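Type II secretion system protein H (Vibrio cholerae, PDB 4DQ9) forms part of the pseudopilus tip complex of the type II secretion system, which is critical for recognising and binding secretion substrates such as toxins and proteases. Local coordinates at residues I35-R40 with L73-G78; E139-T144 with L151-P156; K51-W56 with E110-L115. All coordinates share one frame; numbering follows the deposited sequence.

Interaction 1: residues I35-R40 with L73-G78; sequences IDVDTR and LDFELG. With NA (sodium ion), chain C.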
ATOM      1  N   ILE A  35      10.237   6.677   1.149  1.00 16.18           N
ATOM      2  CA  ILE A  35      11.400   7.334   1.624  1.00 16.59           C
ATOM      3  C   ILE A  35      12.265   6.312   2.393  1.00 18.53           C
ATOM      4  O   ILE A  35      11.775   5.639   3.299  1.00 18.48           O
ATOM      5  CB  ILE A  35      10.916   8.426   2.614  1.00 16.17           C
ATOM      6  CG1 ILE A  35       9.854   9.352   1.989  1.00 16.23           C
ATOM      7  CG2 ILE A  35      12.156   9.234   3.147  1.00 17.81           C
ATOM      8  CD1 ILE A  35       9.099  10.284   3.002  1.00 22.67           C
ATOM      9  N   ASP A  36      13.553   6.214   2.061  1.00 16.81           N
ATOM     10  CA  ASP A  36      14.515   5.312   2.713  1.00 19.60           C
ATOM     11  C   ASP A  36      15.578   6.203   3.341  1.00 17.34           C
ATOM     12  O   ASP A  36      16.467   6.688   2.703  1.00 16.26           O
ATOM     13  CB  ASP A  36      15.066   4.345   1.727  1.00 20.37           C
ATOM     14  CG  ASP A  36      13.967   3.329   1.116  1.00 27.12           C
ATOM     15  OD1 ASP A  36      13.107   2.754   1.883  1.00 32.40           O
ATOM     16  OD2 ASP A  36      14.063   2.899  -0.125  1.00 28.48           O
ATOM     17  N   VAL A  37      15.410   6.493   4.620  1.00 17.03           N
ATOM     18  CA  VAL A  37      16.259   7.484   5.297  1.00 16.59           C
ATOM     19  C   VAL A  37      17.658   6.955   5.397  1.00 19.64           C
ATOM     20  O   VAL A  37      18.585   7.702   5.355  1.00 19.59           O
ATOM     21  CB  VAL A  37      15.681   7.872   6.685  1.00 17.85           C
ATOM     22  CG1 VAL A  37      14.393   8.623   6.566  1.00 18.59           C
ATOM     23  CG2 VAL A  37      15.476   6.733   7.742  1.00 19.81           C
ATOM     24  N   ASP A  38      17.812   5.627   5.535  1.00 20.27           N
ATOM     25  CA  ASP A  38      19.176   5.126   5.714  1.00 22.24           C
ATOM     26  C   ASP A  38      20.042   5.186   4.478  1.00 23.15           C
ATOM     27  O   ASP A  38      21.241   5.343   4.627  1.00 25.73           O
ATOM     28  CB  ASP A  38      19.136   3.716   6.334  1.00 24.53           C
ATOM     29  CG  ASP A  38      18.484   3.710   7.718  1.00 26.88           C
ATOM     30  OD1 ASP A  38      18.442   4.784   8.368  1.00 26.25           O
ATOM     31  OD2 ASP A  38      17.943   2.657   8.151  1.00 32.71           O
ATOM     32  N   THR A  39      19.473   5.107   3.281  1.00 20.40           N
ATOM     33  CA  THR A  39      20.175   5.156   2.023  1.00 19.32           C
ATOM     34  C   THR A  39      19.950   6.535   1.320  1.00 15.60           C
ATOM     35  O   THR A  39      20.535   6.745   0.267  1.00 19.08           O
ATOM     36  CB  THR A  39      19.711   3.995   1.084  1.00 19.85           C
ATOM     37  OG1 THR A  39      18.276   4.116   0.953  1.00 19.07           O
ATOM     38  CG2 THR A  39      20.154   2.639   1.684  1.00 22.09           C
ATOM     39  N   ARG A  40      19.155   7.402   1.913  1.00 17.22           N
ATOM     40  CA  ARG A  40      18.877   8.748   1.430  1.00 14.05           C
ATOM     41  C   ARG A  40      18.229   8.662   0.028  1.00 16.04           C
ATOM     42  O   ARG A  40      18.568   9.444  -0.848  1.00 17.09           O
ATOM     43  CB  ARG A  40      20.158   9.591   1.424  1.00 17.29           C
ATOM     44  CG  ARG A  40      20.889   9.568   2.819  1.00 23.21           C
ATOM     45  CD  ARG A  40      22.301  10.104   2.892  1.00 27.89           C
ATOM     46  NE  ARG A  40      23.245   9.394   2.007  1.00 32.05           N
ATOM     47  CZ  ARG A  40      23.722   9.870   0.852  1.00 40.32           C
ATOM     48  NH1 ARG A  40      23.489  11.118   0.475  1.00 42.44           N
ATOM     49  NH2 ARG A  40      24.505   9.122   0.070  1.00 38.81           N
ATOM     50  N   LEU A  73      18.500  13.163   4.656  1.00 17.17           N
ATOM     51  CA  LEU A  73      17.108  13.474   4.678  1.00 17.34           C
ATOM     52  C   LEU A  73      16.394  12.827   5.904  1.00 14.21           C
ATOM     53  O   LEU A  73      16.882  11.865   6.526  1.00 17.24           O
ATOM     54  CB  LEU A  73      16.367  13.156   3.457  1.00 18.81           C
ATOM     55  CG  LEU A  73      16.400  11.770   2.891  1.00 16.36           C
ATOM     56  CD1 LEU A  73      15.476  10.849   3.593  1.00 19.55           C
ATOM     57  CD2 LEU A  73      15.888  11.845   1.477  1.00 21.50           C
ATOM     58  N   ASP A  74      15.238  13.372   6.198  1.00 14.72           N
ATOM     59  CA  ASP A  74      14.395  12.887   7.288  1.00 16.72           C
ATOM     60  C   ASP A  74      12.944  13.202   7.055  1.00 16.18           C
ATOM     61  O   ASP A  74      12.640  14.008   6.151  1.00 15.96           O
ATOM     62  CB  ASP A  74      14.881  13.488   8.595  1.00 17.96           C
ATOM     63  CG  ASP A  74      14.561  12.628   9.814  1.00 18.50           C
ATOM     64  OD1 ASP A  74      13.790  11.603   9.754  1.00 17.01           O
ATOM     65  OD2 ASP A  74      15.193  12.917  10.909  1.00 20.45           O
ATOM     66  N   PHE A  75      12.039  12.558   7.760  1.00 16.59           N
ATOM     67  CA  PHE A  75      10.638  12.818   7.484  1.00 16.29           C
ATOM     68  C   PHE A  75       9.810  12.572   8.791  1.00 14.94           C
ATOM     69  O   PHE A  75      10.250  11.816   9.687  1.00 16.98           O
ATOM     70  CB  PHE A  75      10.045  12.051   6.307  1.00 15.71           C
ATOM     71  CG  PHE A  75       9.756  10.605   6.529  1.00 16.38           C
ATOM     72  CD1 PHE A  75      10.800   9.669   6.589  1.00 20.20           C
ATOM     73  CD2 PHE A  75       8.444  10.166   6.611  1.00 17.15           C
ATOM     74  CE1 PHE A  75      10.575   8.304   6.789  1.00 24.08           C
ATOM     75  CE2 PHE A  75       8.172   8.786   6.835  1.00 17.38           C
ATOM     76  CZ  PHE A  75       9.265   7.852   6.950  1.00 23.06           C
ATOM     77  N   GLU A  76       8.651  13.203   8.798  1.00 16.75           N
ATOM     78  CA  GLU A  76       7.633  13.116   9.846  1.00 17.83           C
ATOM     79  C   GLU A  76       6.344  12.790   9.111  1.00 18.24           C
ATOM     80  O   GLU A  76       6.101  13.324   7.983  1.00 17.07           O
ATOM     81  CB  GLU A  76       7.404  14.456  10.589  1.00 20.14           C
ATOM     82  CG  GLU A  76       8.457  14.915  11.439  1.00 22.23           C
ATOM     83  CD  GLU A  76       8.363  16.346  11.822  1.00 24.98           C
ATOM     84  OE1 GLU A  76       7.841  17.221  11.062  1.00 28.77           O
ATOM     85  OE2 GLU A  76       8.873  16.609  12.913  1.00 27.88           O
ATOM     86  N   LEU A  77       5.535  11.892   9.674  1.00 20.02           N
ATOM     87  CA  LEU A  77       4.138  11.706   9.252  1.00 20.60           C
ATOM     88  C   LEU A  77       3.187  12.380  10.137  1.00 22.73           C
ATOM     89  O   LEU A  77       3.184  12.124  11.330  1.00 24.74           O
ATOM     90  CB  LEU A  77       3.779  10.198   9.281  1.00 21.37           C
ATOM     91  CG  LEU A  77       4.716   9.405   8.363  1.00 19.65           C
ATOM     92  CD1 LEU A  77       4.525   7.871   8.468  1.00 21.03           C
ATOM     93  CD2 LEU A  77       4.550   9.758   6.921  1.00 18.21           C
ATOM     94  N   GLY A  78       2.394  13.252   9.525  1.00 24.25           N
ATOM     95  CA  GLY A  78       1.346  13.962  10.219  1.00 27.63           C
ATOM     96  C   GLY A  78       2.008  14.758  11.327  1.00 29.49           C
ATOM     97  O   GLY A  78       3.029  15.406  11.107  1.00 30.63           O
TER
HETATM   98 NA    NA C 201      13.265   4.968  -1.706  1.00 25.00          NA
HETATM   99  O   HOH W   1      18.981  10.424   5.710  1.00 10.40           O

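Interaction 2: residues E139-T144 with L151-P156; sequences EQWRVT and LRLLAP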
ATOM      1  N   GLU A 139      13.610  22.839  10.900  1.00 24.83           N
ATOM      2  CA  GLU A 139      13.737  24.151  10.308  1.00 25.48           C
ATOM      3  C   GLU A 139      14.707  24.130   9.151  1.00 23.66           C
ATOM      4  O   GLU A 139      15.580  24.987   9.027  1.00 24.74           O
ATOM      5  CB  GLU A 139      14.250  25.098  11.392  1.00 29.09           C
ATOM      6  CG  GLU A 139      13.231  25.490  12.450  1.00 32.83           C
ATOM      7  CD  GLU A 139      13.578  26.899  12.929  1.00 41.61           C
ATOM      8  OE1 GLU A 139      14.680  27.114  13.541  1.00 44.68           O
ATOM      9  OE2 GLU A 139      12.780  27.806  12.616  1.00 49.73           O
ATOM     10  N   GLN A 140      14.597  23.123   8.277  1.00 21.28           N
ATOM     11  CA  GLN A 140      15.508  22.962   7.095  1.00 18.87           C
ATOM     12  C   GLN A 140      14.704  23.142   5.821  1.00 20.71           C
ATOM     13  O   GLN A 140      13.478  23.339   5.886  1.00 19.87           O
ATOM     14  CB  GLN A 140      16.161  21.548   7.144  1.00 16.96           C
ATOM     15  CG  GLN A 140      17.117  21.324   8.295  1.00 19.84           C
ATOM     16  CD  GLN A 140      18.423  22.103   8.226  1.00 20.98           C
ATOM     17  OE1 GLN A 140      18.704  22.787   7.268  1.00 21.57           O
ATOM     18  NE2 GLN A 140      19.283  21.911   9.214  1.00 21.41           N
ATOM     19  N   TRP A 141      15.347  23.085   4.652  1.00 19.11           N
ATOM     20  CA  TRP A 141      14.568  23.050   3.401  1.00 18.21           C
ATOM     21  C   TRP A 141      13.688  21.813   3.576  1.00 17.00           C
ATOM     22  O   TRP A 141      14.146  20.733   3.944  1.00 17.89           O
ATOM     23  CB  TRP A 141      15.513  22.889   2.203  1.00 19.32           C
ATOM     24  CG  TRP A 141      16.098  24.186   1.800  1.00 18.94           C
ATOM     25  CD1 TRP A 141      17.363  24.660   2.016  1.00 20.50           C
ATOM     26  CD2 TRP A 141      15.422  25.183   1.044  1.00 19.17           C
ATOM     27  NE1 TRP A 141      17.484  25.915   1.472  1.00 22.63           N
ATOM     28  CE2 TRP A 141      16.286  26.266   0.894  1.00 20.98           C
ATOM     29  CE3 TRP A 141      14.106  25.273   0.528  1.00 21.04           C
ATOM     30  CZ2 TRP A 141      15.887  27.415   0.234  1.00 26.49           C
ATOM     31  CZ3 TRP A 141      13.706  26.388  -0.078  1.00 23.32           C
ATOM     32  CH2 TRP A 141      14.588  27.470  -0.235  1.00 24.18           C
ATOM     33  N   ARG A 142      12.432  21.990   3.237  1.00 16.95           N
ATOM     34  CA  ARG A 142      11.430  20.946   3.492  1.00 17.19           C
ATOM     35  C   ARG A 142      10.277  21.071   2.526  1.00 17.07           C
ATOM     36  O   ARG A 142       9.999  22.122   1.965  1.00 18.69           O
ATOM     37  CB  ARG A 142      10.950  20.965   4.928  1.00 17.32           C
ATOM     38  CG  ARG A 142      10.294  22.124   5.364  1.00 19.91           C
ATOM     39  CD  ARG A 142      10.263  22.209   6.931  1.00 26.85           C
ATOM     40  NE  ARG A 142       9.542  23.427   7.334  1.00 29.98           N
ATOM     41  CZ  ARG A 142      10.071  24.654   7.390  1.00 33.97           C
ATOM     42  NH1 ARG A 142      11.337  24.872   7.122  1.00 27.00           N
ATOM     43  NH2 ARG A 142       9.325  25.702   7.781  1.00 34.77           N
ATOM     44  N   VAL A 143       9.671  19.918   2.285  1.00 16.17           N
ATOM     45  CA  VAL A 143       8.446  19.861   1.551  1.00 17.46           C
ATOM     46  C   VAL A 143       7.409  19.246   2.483  1.00 17.10           C
ATOM     47  O   VAL A 143       7.707  18.224   3.135  1.00 18.40           O
ATOM     48  CB  VAL A 143       8.596  18.990   0.310  1.00 17.14           C
ATOM     49  CG1 VAL A 143       7.242  18.842  -0.334  1.00 21.57           C
ATOM     50  CG2 VAL A 143       9.555  19.662  -0.710  1.00 21.03           C
ATOM     51  N   THR A 144       6.217  19.837   2.557  1.00 19.46           N
ATOM     52  CA  THR A 144       5.177  19.374   3.445  1.00 21.11           C
ATOM     53  C   THR A 144       3.892  19.189   2.657  1.00 21.19           C
ATOM     54  O   THR A 144       3.550  20.042   1.813  1.00 24.37           O
ATOM     55  CB  THR A 144       4.868  20.351   4.564  1.00 24.04           C
ATOM     56  OG1 THR A 144       4.370  21.575   3.976  1.00 31.45           O
ATOM     57  CG2 THR A 144       6.066  20.663   5.341  1.00 27.29           C
ATOM     58  N   LEU A 151       0.381  21.532  -0.728  1.00 29.11           N
ATOM     59  CA  LEU A 151       1.750  21.057  -0.748  1.00 28.82           C
ATOM     60  C   LEU A 151       2.565  22.322  -0.711  1.00 27.77           C
ATOM     61  O   LEU A 151       2.186  23.264  -1.446  1.00 28.36           O
ATOM     62  CB  LEU A 151       2.010  20.313  -2.055  1.00 31.75           C
ATOM     63  CG  LEU A 151       1.575  18.818  -2.196  1.00 37.55           C
ATOM     64  CD1 LEU A 151       0.721  18.236  -1.007  1.00 34.10           C
ATOM     65  CD2 LEU A 151       0.930  18.584  -3.525  1.00 35.79           C
ATOM     66  N   ARG A 152       3.644  22.355   0.054  1.00 24.41           N
ATOM     67  CA  ARG A 152       4.447  23.591   0.260  0.50 24.72           C
ATOM     68  C   ARG A 152       5.919  23.239   0.209  1.00 24.55           C
ATOM     69  O   ARG A 152       6.312  22.192   0.719  1.00 22.95           O
ATOM     70  CB  ARG A 152       4.198  24.190   1.644  0.50 26.43           C
ATOM     71  CG  ARG A 152       2.928  24.918   1.842  0.50 31.72           C
ATOM     72  CD  ARG A 152       3.151  26.415   1.707  0.50 37.51           C
ATOM     73  NE  ARG A 152       3.405  27.117   2.953  0.50 41.94           N
ATOM     74  CZ  ARG A 152       3.615  28.425   3.007  0.50 46.11           C
ATOM     75  NH1 ARG A 152       3.604  29.118   1.875  0.50 47.66           N
ATOM     76  NH2 ARG A 152       3.830  29.042   4.165  0.50 49.99           N
ATOM     77  N   LEU A 153       6.727  24.121  -0.340  1.00 21.88           N
ATOM     78  CA  LEU A 153       8.163  24.053  -0.269  1.00 21.96           C
ATOM     79  C   LEU A 153       8.564  25.177   0.713  1.00 22.50           C
ATOM     80  O   LEU A 153       8.156  26.330   0.506  1.00 25.01           O
ATOM     81  CB  LEU A 153       8.746  24.375  -1.606  1.00 22.09           C
ATOM     82  CG  LEU A 153      10.269  24.504  -1.631  1.00 22.44           C
ATOM     83  CD1 LEU A 153      11.035  23.239  -1.322  1.00 22.05           C
ATOM     84  CD2 LEU A 153      10.510  24.942  -3.021  1.00 25.99           C
ATOM     85  N   LEU A 154       9.259  24.814   1.767  1.00 23.62           N
ATOM     86  CA  LEU A 154       9.612  25.815   2.823  1.00 23.83           C
ATOM     87  C   LEU A 154      11.131  25.880   2.956  1.00 24.00           C
ATOM     88  O   LEU A 154      11.843  24.885   3.034  1.00 21.18           O
ATOM     89  CB  LEU A 154       8.981  25.495   4.158  1.00 26.95           C
ATOM     90  CG  LEU A 154       7.464  25.344   4.162  1.00 30.43           C
ATOM     91  CD1 LEU A 154       7.009  24.333   5.170  1.00 31.58           C
ATOM     92  CD2 LEU A 154       6.783  26.607   4.458  1.00 35.72           C
ATOM     93  N   ALA A 155      11.605  27.142   2.997  1.00 25.73           N
ATOM     94  CA  ALA A 155      12.970  27.444   3.360  1.00 26.12           C
ATOM     95  C   ALA A 155      13.334  27.253   4.825  1.00 25.79           C
ATOM     96  O   ALA A 155      12.497  27.131   5.673  1.00 26.22           O
ATOM     97  CB  ALA A 155      13.245  28.947   2.945  1.00 28.80           C
ATOM     98  N   PRO A 156      14.619  27.163   5.112  1.00 25.14           N
ATOM     99  CA  PRO A 156      15.074  26.965   6.484  1.00 28.28           C
ATOM    100  C   PRO A 156      14.500  28.095   7.319  1.00 34.01           C
ATOM    101  O   PRO A 156      14.277  29.220   6.817  1.00 34.99           O
ATOM    102  CB  PRO A 156      16.575  27.057   6.382  1.00 27.18           C
ATOM    103  CG  PRO A 156      16.861  26.629   5.014  1.00 26.58           C
ATOM    104  CD  PRO A 156      15.701  26.941   4.157  1.00 24.25           C
TER

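Interaction 3: residues K51-W56 with E110-L115; sequences KGWQKW and EPAPQL. With NA (sodium ion), chain D.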
ATOM      1  N   LYS A  51       0.389  -6.125 -10.138  1.00 28.29           N
ATOM      2  CA  LYS A  51       1.744  -6.204  -9.603  1.00 30.00           C
ATOM      3  C   LYS A  51       1.994  -5.402  -8.339  1.00 26.28           C
ATOM      4  O   LYS A  51       3.122  -5.400  -7.823  1.00 28.91           O
ATOM      5  CB  LYS A  51       2.721  -5.720 -10.675  1.00 33.15           C
ATOM      6  CG  LYS A  51       2.674  -6.573 -11.960  1.00 41.42           C
ATOM      7  CD  LYS A  51       3.672  -6.002 -13.001  1.00 48.98           C
ATOM      8  CE  LYS A  51       3.032  -4.944 -13.947  1.00 52.40           C
ATOM      9  NZ  LYS A  51       2.259  -5.620 -15.075  1.00 55.66           N
ATOM     10  N   GLY A  52       0.936  -4.822  -7.781  1.00 23.89           N
ATOM     11  CA  GLY A  52       0.987  -4.039  -6.576  1.00 20.76           C
ATOM     12  C   GLY A  52       1.810  -2.779  -6.792  1.00 20.55           C
ATOM     13  O   GLY A  52       1.774  -2.254  -7.917  1.00 19.25           O
ATOM     14  N   TRP A  53       2.546  -2.323  -5.757  1.00 18.91           N
ATOM     15  CA  TRP A  53       3.416  -1.134  -5.922  1.00 18.23           C
ATOM     16  C   TRP A  53       4.659  -1.474  -6.791  1.00 17.42           C
ATOM     17  O   TRP A  53       5.418  -2.429  -6.515  1.00 19.60           O
ATOM     18  CB  TRP A  53       3.898  -0.580  -4.592  1.00 15.49           C
ATOM     19  CG  TRP A  53       2.727  -0.049  -3.740  1.00 16.44           C
ATOM     20  CD1 TRP A  53       2.107  -0.592  -2.681  1.00 17.51           C
ATOM     21  CD2 TRP A  53       2.076   1.218  -3.941  1.00 14.53           C
ATOM     22  NE1 TRP A  53       1.130   0.209  -2.199  1.00 20.63           N
ATOM     23  CE2 TRP A  53       1.046   1.328  -2.995  1.00 16.18           C
ATOM     24  CE3 TRP A  53       2.258   2.247  -4.850  1.00 15.55           C
ATOM     25  CZ2 TRP A  53       0.262   2.514  -2.878  1.00 17.54           C
ATOM     26  CZ3 TRP A  53       1.463   3.377  -4.743  1.00 18.04           C
ATOM     27  CH2 TRP A  53       0.452   3.478  -3.827  1.00 15.86           C
ATOM     28  N   GLN A  54       4.869  -0.677  -7.830  1.00 16.89           N
ATOM     29  CA  GLN A  54       6.039  -0.828  -8.684  1.00 17.11           C
ATOM     30  C   GLN A  54       6.641   0.509  -8.936  1.00 14.59           C
ATOM     31  O   GLN A  54       5.932   1.517  -8.902  1.00 17.59           O
ATOM     32  CB  GLN A  54       5.725  -1.584 -10.012  1.00 19.92           C
ATOM     33  CG  GLN A  54       5.203  -3.012  -9.818  1.00 23.02           C
ATOM     34  CD  GLN A  54       6.264  -4.018  -9.307  1.00 28.41           C
ATOM     35  OE1 GLN A  54       7.478  -3.857  -9.528  1.00 29.84           O
ATOM     36  NE2 GLN A  54       5.810  -5.064  -8.632  1.00 33.06           N
ATOM     37  N   LYS A  55       7.942   0.558  -9.242  1.00 16.55           N
ATOM     38  CA  LYS A  55       8.488   1.839  -9.669  1.00 16.48           C
ATOM     39  C   LYS A  55       7.744   2.392 -10.926  1.00 16.99           C
ATOM     40  O   LYS A  55       7.414   1.641 -11.870  1.00 18.83           O
ATOM     41  CB  LYS A  55       9.999   1.740  -9.950  1.00 18.83           C
ATOM     42  CG  LYS A  55      10.856   1.350  -8.811  1.00 21.00           C
ATOM     43  CD  LYS A  55      12.317   1.256  -9.304  1.00 23.73           C
ATOM     44  CE  LYS A  55      13.187   0.824  -8.180  1.00 31.78           C
ATOM     45  NZ  LYS A  55      14.537   0.569  -8.794  1.00 35.26           N
ATOM     46  N   TRP A  56       7.433   3.667 -10.946  1.00 16.40           N
ATOM     47  CA  TRP A  56       6.621   4.211 -12.075  1.00 17.33           C
ATOM     48  C   TRP A  56       7.528   4.422 -13.276  1.00 20.32           C
ATOM     49  O   TRP A  56       8.246   5.430 -13.323  1.00 20.84           O
ATOM     50  CB  TRP A  56       5.921   5.503 -11.639  1.00 18.41           C
ATOM     51  CG  TRP A  56       5.059   6.112 -12.657  1.00 18.83           C
ATOM     52  CD1 TRP A  56       4.275   5.444 -13.566  1.00 19.92           C
ATOM     53  CD2 TRP A  56       4.911   7.515 -12.977  1.00 18.46           C
ATOM     54  NE1 TRP A  56       3.665   6.329 -14.413  1.00 19.99           N
ATOM     55  CE2 TRP A  56       4.013   7.605 -14.055  1.00 18.78           C
ATOM     56  CE3 TRP A  56       5.435   8.702 -12.452  1.00 19.02           C
ATOM     57  CZ2 TRP A  56       3.621   8.833 -14.595  1.00 18.86           C
ATOM     58  CZ3 TRP A  56       5.037   9.921 -13.027  1.00 22.02           C
ATOM     59  CH2 TRP A  56       4.152   9.962 -14.068  1.00 21.26           C
ATOM     60  N   GLU A 110       8.518  -4.830  -4.162  1.00 57.72           N
ATOM     61  CA  GLU A 110       8.866  -3.411  -3.983  1.00 52.90           C
ATOM     62  C   GLU A 110       8.197  -2.899  -2.695  1.00 47.11           C
ATOM     63  O   GLU A 110       6.990  -2.895  -2.610  1.00 44.92           O
ATOM     64  CB  GLU A 110       8.317  -2.663  -5.194  1.00 56.83           C
ATOM     65  CG  GLU A 110       8.783  -1.248  -5.454  1.00 54.52           C
ATOM     66  CD  GLU A 110      10.268  -1.115  -5.769  1.00 53.62           C
ATOM     67  OE1 GLU A 110      10.935  -0.378  -4.999  1.00 43.76           O
ATOM     68  OE2 GLU A 110      10.767  -1.756  -6.732  1.00 54.74           O
ATOM     69  N   PRO A 111       8.980  -2.468  -1.690  1.00 26.57           N
ATOM     70  CA  PRO A 111       8.396  -2.051  -0.383  1.00 26.17           C
ATOM     71  C   PRO A 111       7.424  -0.894  -0.536  1.00 24.25           C
ATOM     72  O   PRO A 111       7.667  -0.018  -1.374  1.00 21.62           O
ATOM     73  CB  PRO A 111       9.611  -1.662   0.482  1.00 27.74           C
ATOM     74  CG  PRO A 111      10.789  -2.336  -0.186  1.00 29.00           C
ATOM     75  CD  PRO A 111      10.455  -2.393  -1.684  1.00 26.66           C
ATOM     76  N   ALA A 112       6.345  -0.899   0.253  1.00 22.70           N
ATOM     77  CA  ALA A 112       5.260   0.034   0.079  1.00 20.07           C
ATOM     78  C   ALA A 112       5.647   1.453   0.426  1.00 18.92           C
ATOM     79  O   ALA A 112       6.459   1.722   1.324  1.00 19.46           O
ATOM     80  CB  ALA A 112       4.127  -0.362   0.933  1.00 22.43           C
ATOM     81  N   PRO A 113       5.062   2.379  -0.295  1.00 17.86           N
ATOM     82  CA  PRO A 113       5.327   3.805   0.020  1.00 16.83           C
ATOM     83  C   PRO A 113       4.752   4.210   1.345  1.00 17.87           C
ATOM     84  O   PRO A 113       3.679   3.676   1.728  1.00 18.03           O
ATOM     85  CB  PRO A 113       4.526   4.543  -1.079  1.00 17.98           C
ATOM     86  CG  PRO A 113       3.437   3.486  -1.480  1.00 18.99           C
ATOM     87  CD  PRO A 113       4.066   2.213  -1.339  1.00 17.92           C
ATOM     88  N   GLN A 114       5.390   5.141   2.065  1.00 17.91           N
ATOM     89  CA  GLN A 114       4.821   5.729   3.273  1.00 18.56           C
ATOM     90  C   GLN A 114       3.932   6.891   2.891  1.00 17.72           C
ATOM     91  O   GLN A 114       3.033   7.253   3.656  1.00 22.18           O
ATOM     92  CB  GLN A 114       5.864   6.271   4.248  1.00 17.43           C
ATOM     93  CG  GLN A 114       6.830   5.236   4.670  1.00 18.33           C
ATOM     94  CD  GLN A 114       8.136   5.319   3.809  1.00 13.00           C
ATOM     95  OE1 GLN A 114       8.146   5.817   2.625  1.00 19.34           O
ATOM     96  NE2 GLN A 114       9.233   4.920   4.421  1.00 17.67           N
ATOM     97  N   LEU A 115       4.140   7.445   1.719  1.00 17.39           N
ATOM     98  CA  LEU A 115       3.325   8.564   1.222  1.00 16.23           C
ATOM     99  C   LEU A 115       2.416   8.147   0.110  1.00 17.73           C
ATOM    100  O   LEU A 115       2.925   7.769  -0.956  1.00 17.63           O
ATOM    101  CB  LEU A 115       4.187   9.784   0.817  1.00 16.69           C
ATOM    102  CG  LEU A 115       5.322  10.255   1.716  1.00 15.71           C
ATOM    103  CD1 LEU A 115       6.002  11.489   1.057  1.00 19.37           C
ATOM    104  CD2 LEU A 115       4.728  10.567   3.084  1.00 18.81           C
TER
HETATM  105 NA    NA D 202       9.358  -1.886  -9.311  1.00 28.41          NA
HETATM  106  O   HOH W   2       5.340  -5.015  -5.004  1.00 34.03           O
HETATM  107  O   HOH W   3      10.782  -1.979 -11.702  1.00 30.62           O

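Interaction 1: residues I35-R40 with L73-G78
Phe75 and Leu73 together receive Ile35 and Val37. Phe75 CG sits in the crowded position between the backbone N and the carbonyl carbon (chi1 75°). Ile35 and Val37 meet the ring in two different ways. Ile35 comes over one face and crosses it obliquely. Its CD1 makes a CH-pi contact 3.9 Å from the centroid of the Phe75 ring, offset toward the rim. Val37 comes at the edge, at about a right angle, and its CG1 lies in the ring plane 3.7 Å from Phe75 CD1. Ile35 lies near the end of strand 31-36 of one four-stranded antiparallel sheet in the GspH pseudopilin domain. The end of this strand and the turn after it pack on strand 71-77, an outermost strand of the other sheet. Leu73 has the largest buried area of the contact, and its CG takes the crowded position too (chi1 55°). With chi2 at 80°, its CD1 then lies 3.7 Å from Ile35 CG2 and 3.9 Å from Val37 CG1. Leu42 of strand 41-48 adds to this apolar layer.

No direct hydrogen bond joins the segments. Water 1 bridges their backbones instead, donating to Val37 O at 2.8 Å and accepting from Leu73 N at 3.0 Å. Asp36 points away from the apolar side. Its OD2 binds a sodium ion at 2.7 Å, and Thr43 OG1 is the second protein ligand.

Interaction 2: residues E139-T144 with L151-P156
Backbone hydrogen bonds set the register of this antiparallel beta hairpin. Arg142 and Leu154 form one hydrogen-bonded pair, and Thr144 and Arg152 form the next. The straightest of the four bonds runs from Leu154 N to Arg142 O, 2.8 Å with an N-H...O angle of 176°. Val143 and Leu153 are the non-hydrogen-bonded pair between them, with Val143 CG2 3.9 Å from Leu153 CD1.

CH-pi contacts fasten the open end of the hairpin. The Trp141 indole carries two neighbours on one face. Pro156 CD lies 3.3 Å from the centroid of its five-membered ring, and Ala155 CA lies 3.8 Å from that of the six-membered ring. Trp141 also touches Lys7 and Ala10 of helix 2-27.

The polar side-chain bonds come from Arg142, whose chain is extended from CG to NE. Its NH1 donates to Gln140 O of its own segment at 2.9 Å, close to the guanidinium plane. The same NH1 donates across the hairpin to Ala155 O at 2.9 Å, from above that carbonyl's plane. Leu154 CB lies over the centre of the guanidinium, 3.5 Å from Arg142 CZ. Two carbonyl oxygens accept from NH1 and the aliphatic Leu154 lies over one face, so rotation of the guanidinium is probably restricted where the strand pairing ends.

Interaction 3: residues K51-W56 with E110-L115
Glu110 and Trp53 have the most surface buried here, followed by Pro113. Glu110 turns CG anti to its backbone N (chi1 -166°) and bends at chi2. Its CB lies 3.2 Å from Trp53 O, and its carboxylate reaches a sodium ion. Glu110 OE2 binds that ion at 2.9 Å, Gln54 OE1 at 2.7 Å and water 3 at 2.8 Å, so the metal joins the two segments. Gln54 NE2 donates an almost straight 2.8 Å bond to Lys51 O, which helps to orient the amide. Glu110 OE1 makes a salt bridge to Arg34. Lys55 crosses the carboxylate at about a right angle, with CG 3.7 Å from Glu110 OE2. Its NZ is not in contact with that oxygen, though its charge may still stabilise the carboxylate.

Over one face of the Trp53 indole, Pro113 CD makes a CH-pi contact 3.4 Å from the centroid of the five-membered ring, and Pro113 CG sits above the middle. Water 2 donates to Trp53 O and accepts a weak bond from Glu110 N.

The chain before strand 115-117 is tied to the corner at Trp53 and to residues 54-55 of strand 54-66, with Leu45 of strand 41-48 touching both Glu110 and Pro113.

After the N-terminal helix 2-27, the chain enters the sheet of strands 31-36, 41-48, 54-66 and 115-117. Interaction 1 closes the loop from 35-40 to 73-78 and packs the end of strand 31-36 and its turn against strand 71-77, where the second sheet begins. Interaction 3 opens inside that loop, at 51-56, and closes beyond it at 110-115, so the two cross. They also touch: Ile35 N probably hydrogen-bonds to Gln114 OE1, and Leu77 packs on Leu115. Interaction 2 follows both in series as a short hairpin at the far edge of the second sheet. Its centre lies about 25 Å from that of interaction 3, on the opposite side of the chain's centre.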